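Local coordinates for hypothetical protein Atu1826 (Agrobacterium tumefaciens, PDB 2I3D) that is of unknown function but is a putative alpha/beta hydrolase, probably using a serine nucleophile to cleave its still unidentified substrate, at residues B[128-133]-B[153-158]; B[179-184]-B[211-216]; B[147-152]-B[171-176]. One frame throughout, in Å; residues are numbered along the deposited sequence. Where two conformers were deposited one is given.

Interaction 1 of 3, residues B[128-133]-B[153-158]; sequences GYSFGA and APQPNT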
ATOM      1  N   GLY B 128     -14.150  -4.324  -1.824  1.00 10.99           N
ATOM      2  CA  GLY B 128     -13.016  -4.685  -2.681  1.00 10.22           C
ATOM      3  C   GLY B 128     -12.346  -3.455  -3.276  1.00 10.59           C
ATOM      4  O   GLY B 128     -13.017  -2.475  -3.554  1.00 11.59           O
ATOM      5  N   TYR B 129     -11.034  -3.519  -3.490  1.00  9.88           N
ATOM      6  CA  TYR B 129     -10.289  -2.390  -4.056  1.00 10.97           C
ATOM      7  C   TYR B 129      -9.635  -2.822  -5.359  1.00 11.85           C
ATOM      8  O   TYR B 129      -8.913  -3.827  -5.407  1.00 11.59           O
ATOM      9  CB  TYR B 129      -9.267  -1.946  -2.976  1.00 11.03           C
ATOM     10  CG  TYR B 129      -8.260  -0.937  -3.446  1.00 11.17           C
ATOM     11  CD1 TYR B 129      -8.579   0.011  -4.423  1.00 11.36           C
ATOM     12  CD2 TYR B 129      -6.970  -0.932  -2.896  1.00 13.71           C
ATOM     13  CE1 TYR B 129      -7.578   0.954  -4.886  1.00 11.50           C
ATOM     14  CE2 TYR B 129      -5.996  -0.032  -3.344  1.00 15.27           C
ATOM     15  CZ  TYR B 129      -6.301   0.885  -4.320  1.00 13.97           C
ATOM     16  OH  TYR B 129      -5.292   1.753  -4.662  1.00 15.46           O
ATOM     17  N   SER B 130      -9.928  -2.089  -6.436  1.00 11.40           N
ATOM     18  CA  SER B 130      -9.371  -2.330  -7.733  1.00 11.55           C
ATOM     19  C   SER B 130      -9.810  -3.717  -8.262  1.00 10.70           C
ATOM     20  O   SER B 130     -11.017  -3.988  -8.320  1.00 11.00           O
ATOM     21  CB  SER B 130      -7.847  -2.129  -7.707  1.00 11.19           C
ATOM     22  OG  SER B 130      -7.310  -1.967  -9.015  1.00 12.52           O
ATOM     23  N   PHE B 131      -8.856  -4.593  -8.627  1.00 11.27           N
ATOM     24  CA  PHE B 131      -9.228  -5.968  -9.025  1.00 11.67           C
ATOM     25  C   PHE B 131     -10.146  -6.621  -7.951  1.00 10.57           C
ATOM     26  O   PHE B 131     -11.093  -7.345  -8.275  1.00 11.75           O
ATOM     27  CB  PHE B 131      -7.946  -6.765  -9.232  1.00 10.98           C
ATOM     28  CG  PHE B 131      -8.141  -8.262  -9.439  1.00 11.64           C
ATOM     29  CD1 PHE B 131      -8.256  -8.785 -10.713  1.00 13.27           C
ATOM     30  CD2 PHE B 131      -8.037  -9.131  -8.361  1.00 13.37           C
ATOM     31  CE1 PHE B 131      -8.348 -10.167 -10.886  1.00 12.16           C
ATOM     32  CE2 PHE B 131      -8.124 -10.514  -8.522  1.00 13.47           C
ATOM     33  CZ  PHE B 131      -8.292 -11.020  -9.774  1.00 13.17           C
ATOM     34  N   GLY B 132      -9.857  -6.364  -6.667  1.00 10.53           N
ATOM     35  CA  GLY B 132     -10.689  -6.858  -5.583  1.00  9.47           C
ATOM     36  C   GLY B 132     -12.158  -6.427  -5.687  1.00  9.33           C
ATOM     37  O   GLY B 132     -13.025  -7.175  -5.249  1.00 10.78           O
ATOM     38  N   ALA B 133     -12.432  -5.233  -6.257  1.00  8.75           N
ATOM     39  CA  ALA B 133     -13.828  -4.777  -6.385  1.00  9.55           C
ATOM     40  C   ALA B 133     -14.511  -5.629  -7.463  1.00 10.40           C
ATOM     41  O   ALA B 133     -15.731  -5.880  -7.398  1.00 11.27           O
ATOM     42  CB  ALA B 133     -13.871  -3.308  -6.784  1.00  9.65           C
ATOM     43  N   ALA B 153     -12.339   2.089  -6.598  1.00  9.43           N
ATOM     44  CA  ALA B 153     -11.533   2.109  -7.846  1.00  9.16           C
ATOM     45  C   ALA B 153     -11.787   0.905  -8.765  1.00  9.19           C
ATOM     46  O   ALA B 153     -10.833   0.260  -9.196  1.00  9.97           O
ATOM     47  CB  ALA B 153      -9.996   2.205  -7.561  1.00  9.88           C
ATOM     48  N   PRO B 154     -13.045   0.640  -9.117  1.00  9.69           N
ATOM     49  CA  PRO B 154     -13.310  -0.483 -10.038  1.00 10.19           C
ATOM     50  C   PRO B 154     -12.762  -0.169 -11.459  1.00 10.97           C
ATOM     51  O   PRO B 154     -12.582   1.027 -11.790  1.00 11.06           O
ATOM     52  CB  PRO B 154     -14.840  -0.543 -10.043  1.00 11.44           C
ATOM     53  CG  PRO B 154     -15.272   0.903  -9.905  1.00 11.25           C
ATOM     54  CD  PRO B 154     -14.245   1.462  -8.864  1.00  9.52           C
ATOM     55  N   GLN B 155     -12.490  -1.197 -12.292  1.00 11.22           N
ATOM     56  CA  GLN B 155     -11.786  -0.975 -13.551  1.00 11.15           C
ATOM     57  C   GLN B 155     -12.645  -1.580 -14.654  1.00 10.45           C
ATOM     58  O   GLN B 155     -12.306  -2.617 -15.224  1.00 10.18           O
ATOM     59  CB  GLN B 155     -10.428  -1.698 -13.548  1.00 11.76           C
ATOM     60  CG  GLN B 155      -9.488  -1.324 -12.419  1.00 12.91           C
ATOM     61  CD  GLN B 155      -8.523  -2.470 -12.182  1.00 14.31           C
ATOM     62  OE1 GLN B 155      -7.326  -2.436 -12.567  1.00 17.53           O
ATOM     63  NE2 GLN B 155      -9.043  -3.506 -11.551  1.00 12.01           N
ATOM     64  N   PRO B 156     -13.790  -0.954 -14.954  1.00 10.91           N
ATOM     65  CA  PRO B 156     -14.689  -1.586 -15.961  1.00 11.07           C
ATOM     66  C   PRO B 156     -14.214  -1.475 -17.434  1.00 10.94           C
ATOM     67  O   PRO B 156     -14.862  -2.047 -18.335  1.00 11.36           O
ATOM     68  CB  PRO B 156     -15.999  -0.798 -15.816  1.00 11.19           C
ATOM     69  CG  PRO B 156     -15.576   0.596 -15.214  1.00 12.82           C
ATOM     70  CD  PRO B 156     -14.335   0.290 -14.364  1.00 11.98           C
ATOM     71  N   ASN B 157     -13.117  -0.753 -17.663  1.00 11.39           N
ATOM     72  CA  ASN B 157     -12.449  -0.723 -18.949  1.00 13.64           C
ATOM     73  C   ASN B 157     -11.479  -1.906 -19.110  1.00 12.84           C
ATOM     74  O   ASN B 157     -11.091  -2.218 -20.226  1.00 14.12           O
ATOM     75  CB  ASN B 157     -11.689   0.631 -19.141  1.00 13.42           C
ATOM     76  CG  ASN B 157     -10.662   0.933 -18.012  1.00 16.82           C
ATOM     77  OD1 ASN B 157     -10.809   0.487 -16.883  1.00 18.40           O
ATOM     78  ND2 ASN B 157      -9.572   1.678 -18.362  1.00 18.04           N
ATOM     79  N   THR B 158     -11.091  -2.544 -17.994  1.00 11.54           N
ATOM     80  CA  THR B 158     -10.106  -3.646 -18.004  1.00 13.32           C
ATOM     81  C   THR B 158     -10.742  -5.006 -17.714  1.00 12.91           C
ATOM     82  O   THR B 158     -10.288  -6.050 -18.247  1.00 13.36           O
ATOM     83  CB  THR B 158      -9.036  -3.379 -16.898  1.00 13.80           C
ATOM     84  OG1 THR B 158      -8.455  -2.084 -17.099  1.00 16.90           O
ATOM     85  CG2 THR B 158      -7.970  -4.489 -16.885  1.00 16.13           C
TER
HETATM   86  O   HOH W   1     -11.766  -3.650 -10.963  1.00 12.61           O
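Three groups grip a single water that joins S130 to Q155: it donates to S130 O at 2.8 Å and accepts from Q155 N at 2.9 Å and Q155 NE2 at 2.8 Å. The segment 128-133, sequence GYSFGA, fits the nucleophile elbow of an alpha/beta hydrolase, the sharp turn from strand 124-129 into helix 131-142, and S130 at its apex is the probable nucleophile. Its backbone is strained there, with phi 64° and psi -124°. The loop 153-158, which leaves the end of the neighbouring strand, passes beside this turn.

The side chain of Q155 runs extended beyond CG toward the elbow, and its amide ends next to the serine. S130 OG lies 3.4 Å from Q155 CD, but the angle is too poor for a bond to NE2; the hydroxyl pairs instead with H212. F131 N and Q155 NE2, both donors, stand 3.1 Å apart without bonding, and the water bridges the amide nitrogen to S130 O instead.

On the strand side, A153 brings its methyl to the edge of the Y129 ring, close to the ring plane, with CB 3.8 Å from CE1; the phenol oxygen reaches on to H212 O. Further into the helix, A133 CB touches P154 CB, a looser apolar contact. A153 O is buried here without a conventional hydrogen-bond partner; among its neighbours are the imidazole carbon H212 CE1 and S130 CA, the latter at 3.3 Å in a CA-H...O contact with an angle of 160° at the hydrogen.

Interaction 2 of 3, residues B[179-184]-B[211-216]; sequences DKVAPE and NHFFNG
The side chain of D179 reaches H212 in what fits the acid-histidine part of an alpha/beta hydrolase Ser-His-Asp triad. The aspartate sits in the loop after strand 171-176, the histidine in the loop after strand 202-207. D179 CB lies 3.9 Å from H212 N, and from there CG anti to the backbone N (chi1 -172°) swings the carboxylate alongside the histidine, the two side chains pointing the same way. D179 CG then lies at the edge of the imidazole, with the carboxylate and ring planes 63° apart.

At the tip the two oxygens divide the work. D179 OD2 accepts from H212 ND1 at 2.8 Å, on its syn side and almost in the plane of the ring, and also takes a bond from a water that donates to N211 O as well. D179 OD1 turns back to its own loop: A182 N donates to it at 2.8 Å from above the carboxylate plane, in a nearly straight bond that makes an Asx motif, and V181 N adds a weak one. These backbone donors hold the carboxylate in its rotation.

V181 crosses the histidine at about a right angle and lays CG1 over the centre of one ring face, 3.8 Å from the centroid, a CH-pi contact. Its other methyl, CG2, reaches F213 CZ at 4.4 Å.

The far nitrogen, H212 NE2, is hydrogen-bonded to S130 OG. With a carboxylate at ND1 and a serine hydroxyl at NE2, the imidazole stands in the geometry of a charge relay, consistent with a histidine acting as general base toward S130.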
ATOM      1  N   ASP B 179      -7.548   9.369 -11.714  1.00 13.72           N
ATOM      2  CA  ASP B 179      -7.250   7.952 -11.935  1.00 12.80           C
ATOM      3  C   ASP B 179      -6.968   7.722 -13.436  1.00 14.13           C
ATOM      4  O   ASP B 179      -7.869   7.906 -14.276  1.00 13.74           O
ATOM      5  CB  ASP B 179      -8.436   7.106 -11.435  1.00 12.87           C
ATOM      6  CG  ASP B 179      -8.158   5.638 -11.442  1.00 11.55           C
ATOM      7  OD1 ASP B 179      -7.322   5.148 -12.225  1.00 11.94           O
ATOM      8  OD2 ASP B 179      -8.813   4.928 -10.652  1.00 11.59           O
ATOM      9  N   LYS B 180      -5.729   7.346 -13.765  1.00 13.04           N
ATOM     10  CA  LYS B 180      -5.390   7.077 -15.181  1.00 14.26           C
ATOM     11  C   LYS B 180      -5.480   5.593 -15.531  1.00 14.59           C
ATOM     12  O   LYS B 180      -5.427   5.217 -16.732  1.00 15.66           O
ATOM     13  CB  LYS B 180      -3.975   7.621 -15.502  1.00 16.01           C
ATOM     14  CG  LYS B 180      -3.979   9.155 -15.495  1.00 20.45           C
ATOM     15  CD  LYS B 180      -2.650   9.746 -15.906  1.00 27.18           C
ATOM     16  CE  LYS B 180      -2.640  11.264 -15.640  1.00 33.30           C
ATOM     17  NZ  LYS B 180      -3.631  12.029 -16.484  1.00 36.16           N
ATOM     18  N   VAL B 181      -5.577   4.758 -14.492  1.00 13.21           N
ATOM     19  CA  VAL B 181      -5.785   3.299 -14.631  1.00 13.64           C
ATOM     20  C   VAL B 181      -7.227   2.986 -15.086  1.00 13.27           C
ATOM     21  O   VAL B 181      -7.460   2.223 -16.047  1.00 14.59           O
ATOM     22  CB  VAL B 181      -5.460   2.538 -13.333  1.00 13.05           C
ATOM     23  CG1 VAL B 181      -5.857   1.061 -13.473  1.00 13.73           C
ATOM     24  CG2 VAL B 181      -3.942   2.635 -12.970  1.00 12.10           C
ATOM     25  N   ALA B 182      -8.182   3.587 -14.368  1.00 13.44           N
ATOM     26  CA  ALA B 182      -9.616   3.439 -14.651  1.00 13.64           C
ATOM     27  C   ALA B 182     -10.231   4.839 -14.655  1.00 13.96           C
ATOM     28  O   ALA B 182     -10.652   5.334 -13.603  1.00 15.10           O
ATOM     29  CB  ALA B 182     -10.259   2.562 -13.560  1.00 13.59           C
ATOM     30  N   PRO B 183     -10.172   5.540 -15.808  1.00 14.88           N
ATOM     31  CA  PRO B 183     -10.658   6.923 -15.897  1.00 15.06           C
ATOM     32  C   PRO B 183     -12.126   7.125 -15.502  1.00 14.90           C
ATOM     33  O   PRO B 183     -12.927   6.206 -15.554  1.00 15.50           O
ATOM     34  CB  PRO B 183     -10.447   7.269 -17.368  1.00 15.40           C
ATOM     35  CG  PRO B 183      -9.192   6.413 -17.730  1.00 14.30           C
ATOM     36  CD  PRO B 183      -9.519   5.112 -17.078  1.00 15.91           C
ATOM     37  N   GLU B 184     -12.442   8.358 -15.136  1.00 14.81           N
ATOM     38  CA  GLU B 184     -13.783   8.729 -14.691  1.00 15.35           C
ATOM     39  C   GLU B 184     -14.797   8.336 -15.715  1.00 15.16           C
ATOM     40  O   GLU B 184     -15.876   7.900 -15.362  1.00 14.25           O
ATOM     41  CB  GLU B 184     -13.910  10.251 -14.597  1.00 18.00           C
ATOM     42  CG  GLU B 184     -13.474  10.909 -13.378  1.00 22.93           C
ATOM     43  CD  GLU B 184     -14.019  12.342 -13.367  1.00 23.94           C
ATOM     44  OE1 GLU B 184     -13.345  13.212 -13.902  1.00 25.36           O
ATOM     45  OE2 GLU B 184     -15.146  12.566 -12.899  1.00 26.82           O
ATOM     46  N   ASN B 211      -5.846   9.587  -7.477  1.00 12.91           N
ATOM     47  CA  ASN B 211      -5.486   8.684  -8.551  1.00 12.45           C
ATOM     48  C   ASN B 211      -5.973   7.276  -8.221  1.00 11.33           C
ATOM     49  O   ASN B 211      -6.784   7.129  -7.300  1.00 11.27           O
ATOM     50  CB  ASN B 211      -3.981   8.760  -8.908  1.00 13.02           C
ATOM     51  CG  ASN B 211      -3.055   8.367  -7.758  1.00 13.75           C
ATOM     52  OD1 ASN B 211      -1.760   8.548  -7.844  1.00 18.76           O
ATOM     53  ND2 ASN B 211      -3.621   7.811  -6.717  1.00  9.31           N
ATOM     54  N   HIS B 212      -5.509   6.251  -8.970  1.00 11.57           N
ATOM     55  CA  HIS B 212      -5.974   4.880  -8.706  1.00 11.59           C
ATOM     56  C   HIS B 212      -5.580   4.401  -7.315  1.00 11.82           C
ATOM     57  O   HIS B 212      -6.183   3.494  -6.767  1.00 12.32           O
ATOM     58  CB  HIS B 212      -5.435   3.902  -9.755  1.00 11.59           C
ATOM     59  CG  HIS B 212      -6.171   2.596  -9.793  1.00 12.20           C
ATOM     60  ND1 HIS B 212      -7.489   2.505 -10.213  1.00 11.34           N
ATOM     61  CD2 HIS B 212      -5.783   1.339  -9.494  1.00 14.07           C
ATOM     62  CE1 HIS B 212      -7.889   1.246 -10.129  1.00 11.81           C
ATOM     63  NE2 HIS B 212      -6.863   0.512  -9.722  1.00 12.92           N
ATOM     64  N   PHE B 213      -4.533   5.012  -6.770  1.00 10.53           N
ATOM     65  CA  PHE B 213      -3.950   4.633  -5.467  1.00 12.04           C
ATOM     66  C   PHE B 213      -4.366   5.585  -4.346  1.00 11.23           C
ATOM     67  O   PHE B 213      -3.994   5.373  -3.190  1.00 12.75           O
ATOM     68  CB  PHE B 213      -2.452   4.581  -5.644  1.00 13.28           C
ATOM     69  CG  PHE B 213      -2.072   3.848  -6.893  1.00 14.90           C
ATOM     70  CD1 PHE B 213      -2.258   2.481  -6.960  1.00 18.94           C
ATOM     71  CD2 PHE B 213      -1.720   4.548  -8.027  1.00 14.61           C
ATOM     72  CE1 PHE B 213      -1.982   1.771  -8.145  1.00 19.75           C
ATOM     73  CE2 PHE B 213      -1.447   3.874  -9.229  1.00 18.29           C
ATOM     74  CZ  PHE B 213      -1.578   2.473  -9.287  1.00 17.61           C
ATOM     75  N   PHE B 214      -5.280   6.519  -4.664  1.00 10.52           N
ATOM     76  CA  PHE B 214      -5.718   7.540  -3.694  1.00 11.25           C
ATOM     77  C   PHE B 214      -4.500   8.154  -2.994  1.00 11.29           C
ATOM     78  O   PHE B 214      -4.564   8.475  -1.797  1.00 11.87           O
ATOM     79  CB  PHE B 214      -6.725   6.950  -2.713  1.00 11.62           C
ATOM     80  CG  PHE B 214      -7.970   6.510  -3.389  1.00 12.06           C
ATOM     81  CD1 PHE B 214      -9.050   7.395  -3.518  1.00 13.38           C
ATOM     82  CD2 PHE B 214      -8.031   5.247  -3.993  1.00 13.18           C
ATOM     83  CE1 PHE B 214     -10.253   6.995  -4.218  1.00 15.56           C
ATOM     84  CE2 PHE B 214      -9.172   4.848  -4.676  1.00 12.54           C
ATOM     85  CZ  PHE B 214     -10.278   5.716  -4.812  1.00 12.26           C
ATOM     86  N   ASN B 215      -3.414   8.376  -3.744  1.00 12.20           N
ATOM     87  CA  ASN B 215      -2.238   8.949  -3.089  1.00 12.59           C
ATOM     88  C   ASN B 215      -2.573  10.343  -2.546  1.00 13.51           C
ATOM     89  O   ASN B 215      -3.013  11.215  -3.281  1.00 13.23           O
ATOM     90  CB  ASN B 215      -1.043   9.045  -4.044  1.00 13.47           C
ATOM     91  CG  ASN B 215      -0.465   7.687  -4.389  1.00 12.37           C
ATOM     92  OD1 ASN B 215      -0.330   6.773  -3.525  1.00 16.54           O
ATOM     93  ND2 ASN B 215      -0.110   7.533  -5.639  1.00 11.14           N
ATOM     94  N   GLY B 216      -2.313  10.533  -1.252  1.00 13.93           N
ATOM     95  CA  GLY B 216      -2.591  11.805  -0.576  1.00 13.52           C
ATOM     96  C   GLY B 216      -4.070  11.994  -0.305  1.00 13.41           C
ATOM     97  O   GLY B 216      -4.487  13.068   0.187  1.00 14.61           O
TER
HETATM   98  O   HOH W   2      -9.645   5.955  -8.202  1.00 12.53           O

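Interaction 3 of 3, residues B[147-152]-B[171-176]; sequences EGFMSI and GLIING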
ATOM      1  N   GLU B 147     -25.641  -8.190   1.369  1.00 14.98           N
ATOM      2  CA  GLU B 147     -26.654  -7.123   1.270  0.60 15.86           C
ATOM      3  C   GLU B 147     -26.086  -5.722   1.047  1.00 15.03           C
ATOM      4  O   GLU B 147     -26.838  -4.750   0.877  1.00 13.96           O
ATOM      5  CB  GLU B 147     -27.603  -7.150   2.471  0.60 16.86           C
ATOM      6  CG  GLU B 147     -26.991  -6.794   3.793  0.60 18.09           C
ATOM      7  CD  GLU B 147     -28.022  -6.828   4.918  0.60 25.24           C
ATOM      8  OE1 GLU B 147     -28.207  -5.794   5.577  0.60 24.10           O
ATOM      9  OE2 GLU B 147     -28.664  -7.894   5.115  0.60 23.81           O
ATOM     10  N   GLY B 148     -24.758  -5.627   0.993  1.00 12.92           N
ATOM     11  CA  GLY B 148     -24.119  -4.327   0.721  1.00 11.24           C
ATOM     12  C   GLY B 148     -22.739  -4.583   0.184  1.00 11.08           C
ATOM     13  O   GLY B 148     -22.115  -5.624   0.473  1.00 11.93           O
ATOM     14  N   PHE B 149     -22.230  -3.588  -0.548  1.00 11.14           N
ATOM     15  CA  PHE B 149     -20.858  -3.671  -1.025  1.00 11.18           C
ATOM     16  C   PHE B 149     -20.220  -2.293  -1.055  1.00 11.64           C
ATOM     17  O   PHE B 149     -20.931  -1.270  -1.073  1.00 11.53           O
ATOM     18  CB  PHE B 149     -20.801  -4.257  -2.451  1.00 11.40           C
ATOM     19  CG  PHE B 149     -21.480  -3.366  -3.504  1.00 10.53           C
ATOM     20  CD1 PHE B 149     -20.781  -2.343  -4.144  1.00 11.50           C
ATOM     21  CD2 PHE B 149     -22.839  -3.539  -3.821  1.00 12.72           C
ATOM     22  CE1 PHE B 149     -21.406  -1.519  -5.093  1.00 13.64           C
ATOM     23  CE2 PHE B 149     -23.454  -2.737  -4.771  1.00 12.10           C
ATOM     24  CZ  PHE B 149     -22.741  -1.709  -5.399  1.00 13.32           C
HETATM   25  N   MSE B 150     -18.880  -2.301  -1.069  1.00 10.12           N
HETATM   26  CA  MSE B 150     -18.102  -1.126  -1.396  1.00 10.77           C
HETATM   27  C   MSE B 150     -17.154  -1.553  -2.503  1.00 10.73           C
HETATM   28  O   MSE B 150     -16.485  -2.622  -2.369  1.00 10.89           O
HETATM   29  CB  MSE B 150     -17.294  -0.688  -0.187  1.00 11.64           C
HETATM   30  CG  MSE B 150     -18.155  -0.199   0.939  1.00 12.39           C
HETATM   31 SE   MSE B 150     -16.941   0.395   2.358  0.75 14.07          SE
HETATM   32  CE  MSE B 150     -18.347   0.804   3.643  1.00 13.51           C
ATOM     33  N   SER B 151     -17.095  -0.755  -3.577  1.00  9.10           N
ATOM     34  CA  SER B 151     -16.175  -1.025  -4.699  1.00 10.19           C
ATOM     35  C   SER B 151     -15.330   0.214  -4.864  1.00 10.48           C
ATOM     36  O   SER B 151     -15.826   1.239  -5.332  1.00 10.42           O
ATOM     37  CB  SER B 151     -16.926  -1.324  -5.988  1.00  9.56           C
ATOM     38  OG  SER B 151     -17.480  -2.598  -5.917  1.00 12.43           O
ATOM     39  N   ILE B 152     -14.068   0.111  -4.450  1.00  9.66           N
ATOM     40  CA  ILE B 152     -13.129   1.215  -4.460  1.00 10.39           C
ATOM     41  C   ILE B 152     -12.289   1.069  -5.753  1.00  9.69           C
ATOM     42  O   ILE B 152     -11.634   0.035  -5.971  1.00 10.52           O
ATOM     43  CB  ILE B 152     -12.210   1.175  -3.252  1.00 10.51           C
ATOM     44  CG1 ILE B 152     -13.029   1.380  -1.973  1.00 11.35           C
ATOM     45  CG2 ILE B 152     -11.188   2.294  -3.384  1.00 12.78           C
ATOM     46  CD1 ILE B 152     -13.919   0.208  -1.489  1.00 16.99           C
ATOM     47  N   GLY B 171     -25.034  -0.259  -2.825  1.00  9.53           N
ATOM     48  CA  GLY B 171     -23.658  -0.166  -2.333  1.00  9.67           C
ATOM     49  C   GLY B 171     -22.998   1.124  -2.792  1.00  9.87           C
ATOM     50  O   GLY B 171     -23.619   1.987  -3.442  1.00  9.97           O
ATOM     51  N   LEU B 172     -21.715   1.217  -2.472  1.00  9.74           N
ATOM     52  CA  LEU B 172     -20.892   2.410  -2.714  1.00 10.31           C
ATOM     53  C   LEU B 172     -19.852   2.106  -3.793  1.00 11.11           C
ATOM     54  O   LEU B 172     -19.147   1.083  -3.706  1.00 11.20           O
ATOM     55  CB  LEU B 172     -20.166   2.742  -1.402  1.00 10.04           C
ATOM     56  CG  LEU B 172     -19.102   3.853  -1.508  1.00 10.55           C
ATOM     57  CD1 LEU B 172     -19.722   5.208  -1.789  1.00 12.36           C
ATOM     58  CD2 LEU B 172     -18.288   3.894  -0.237  1.00 10.87           C
ATOM     59  N   ILE B 173     -19.736   3.010  -4.773  1.00  8.95           N
ATOM     60  CA  ILE B 173     -18.646   2.959  -5.744  1.00  9.54           C
ATOM     61  C   ILE B 173     -17.918   4.263  -5.534  1.00  9.03           C
ATOM     62  O   ILE B 173     -18.536   5.344  -5.540  1.00  9.23           O
ATOM     63  CB  ILE B 173     -19.157   2.798  -7.188  1.00 10.70           C
ATOM     64  CG1 ILE B 173     -19.813   1.426  -7.339  1.00 10.00           C
ATOM     65  CG2 ILE B 173     -18.028   2.973  -8.186  1.00 11.90           C
ATOM     66  CD1 ILE B 173     -20.452   1.146  -8.701  1.00 12.67           C
ATOM     67  N   ILE B 174     -16.590   4.177  -5.340  1.00  9.48           N
ATOM     68  CA  ILE B 174     -15.835   5.404  -5.091  1.00  9.41           C
ATOM     69  C   ILE B 174     -14.556   5.371  -5.921  1.00 10.03           C
ATOM     70  O   ILE B 174     -13.868   4.350  -5.976  1.00 10.06           O
ATOM     71  CB  ILE B 174     -15.618   5.646  -3.546  1.00  9.28           C
ATOM     72  CG1 ILE B 174     -14.810   6.893  -3.257  1.00 13.08           C
ATOM     73  CG2 ILE B 174     -15.012   4.362  -2.901  1.00 12.23           C
ATOM     74  CD1 ILE B 174     -15.196   7.361  -1.804  1.00 14.07           C
ATOM     75  N   ASN B 175     -14.285   6.467  -6.624  1.00 10.47           N
ATOM     76  CA  ASN B 175     -13.138   6.518  -7.567  1.00 11.32           C
ATOM     77  C   ASN B 175     -12.626   7.933  -7.593  1.00 11.59           C
ATOM     78  O   ASN B 175     -13.327   8.859  -7.180  1.00 14.00           O
ATOM     79  CB  ASN B 175     -13.495   6.051  -8.995  1.00 11.41           C
ATOM     80  CG  ASN B 175     -14.527   6.984  -9.702  1.00 13.34           C
ATOM     81  OD1 ASN B 175     -14.284   7.527 -10.802  1.00 15.91           O
ATOM     82  ND2 ASN B 175     -15.685   7.145  -9.081  1.00 13.65           N
ATOM     83  N   GLY B 176     -11.403   8.090  -8.046  1.00 10.47           N
ATOM     84  CA  GLY B 176     -10.825   9.437  -8.145  1.00 10.72           C
ATOM     85  C   GLY B 176     -10.841  10.037  -9.541  1.00 12.74           C
ATOM     86  O   GLY B 176     -10.716   9.330 -10.541  1.00 13.37           O
TER
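The ring of F149 lies flat over the backbone of G171 on the neighbouring strand: G171 CA stands 3.5 Å from the ring centroid, 13° off the normal, in a CH-pi contact. The two strands, 147-152 and 171-176, are parallel neighbours in the central sheet of the alpha/beta hydrolase fold. F149 reaches across because its CG sits between the backbone N and the carbonyl carbon (chi1 65°), and the glycine, lacking a side chain, leaves its alpha carbon open to the ring. At the ring edge, near its plane, I173 CG1 meets F149 CE1 at 4.0 Å.

F149, S151 and I173 point to one face of the sheet, where helix 131-142 packs on F149 and S151. M150, L172, I152 and I174 point to the other, where helix 218-233 covers M150, L172 and I174 and F214 meets I152. There I152 and I174 lie side by side, I152 CG1 touching I174 CG2 at 3.7 Å, while M150, a selenomethionine, meets L172 more loosely, with CG 4.3 Å from CD2.

Between the faces the backbones zip together. L172 N donates to F149 O at 3.0 Å, S151 N to L172 O at 2.8 Å and I174 N to S151 O at 3.0 Å. These three bonds pair backbone polar atoms facing across the buried seam, leaving mostly apolar side chains to meet the helices.

Interaction 3 forms part of the sheet from which the probable active site rises. Toward the C-terminal ends of its strands, I152 O accepts from S130 N and I174 O from A153 N, each at 2.8 Å, so that the elbow and the loop of interaction 1 are both fixed to the strands. Interaction 2, its centre about 11 Å from that of interaction 1, brings in the histidine: S130 OG and H212 NE2 lie 2.6 Å apart, a probable hydrogen bond completing the putative triad, and Y129 OH meets H212 O at 2.9 Å. F214 of 211-216 packs back on the sheet, its CE2 3.5 Å from I152 CG2, so the histidine loop also rests on interaction 3.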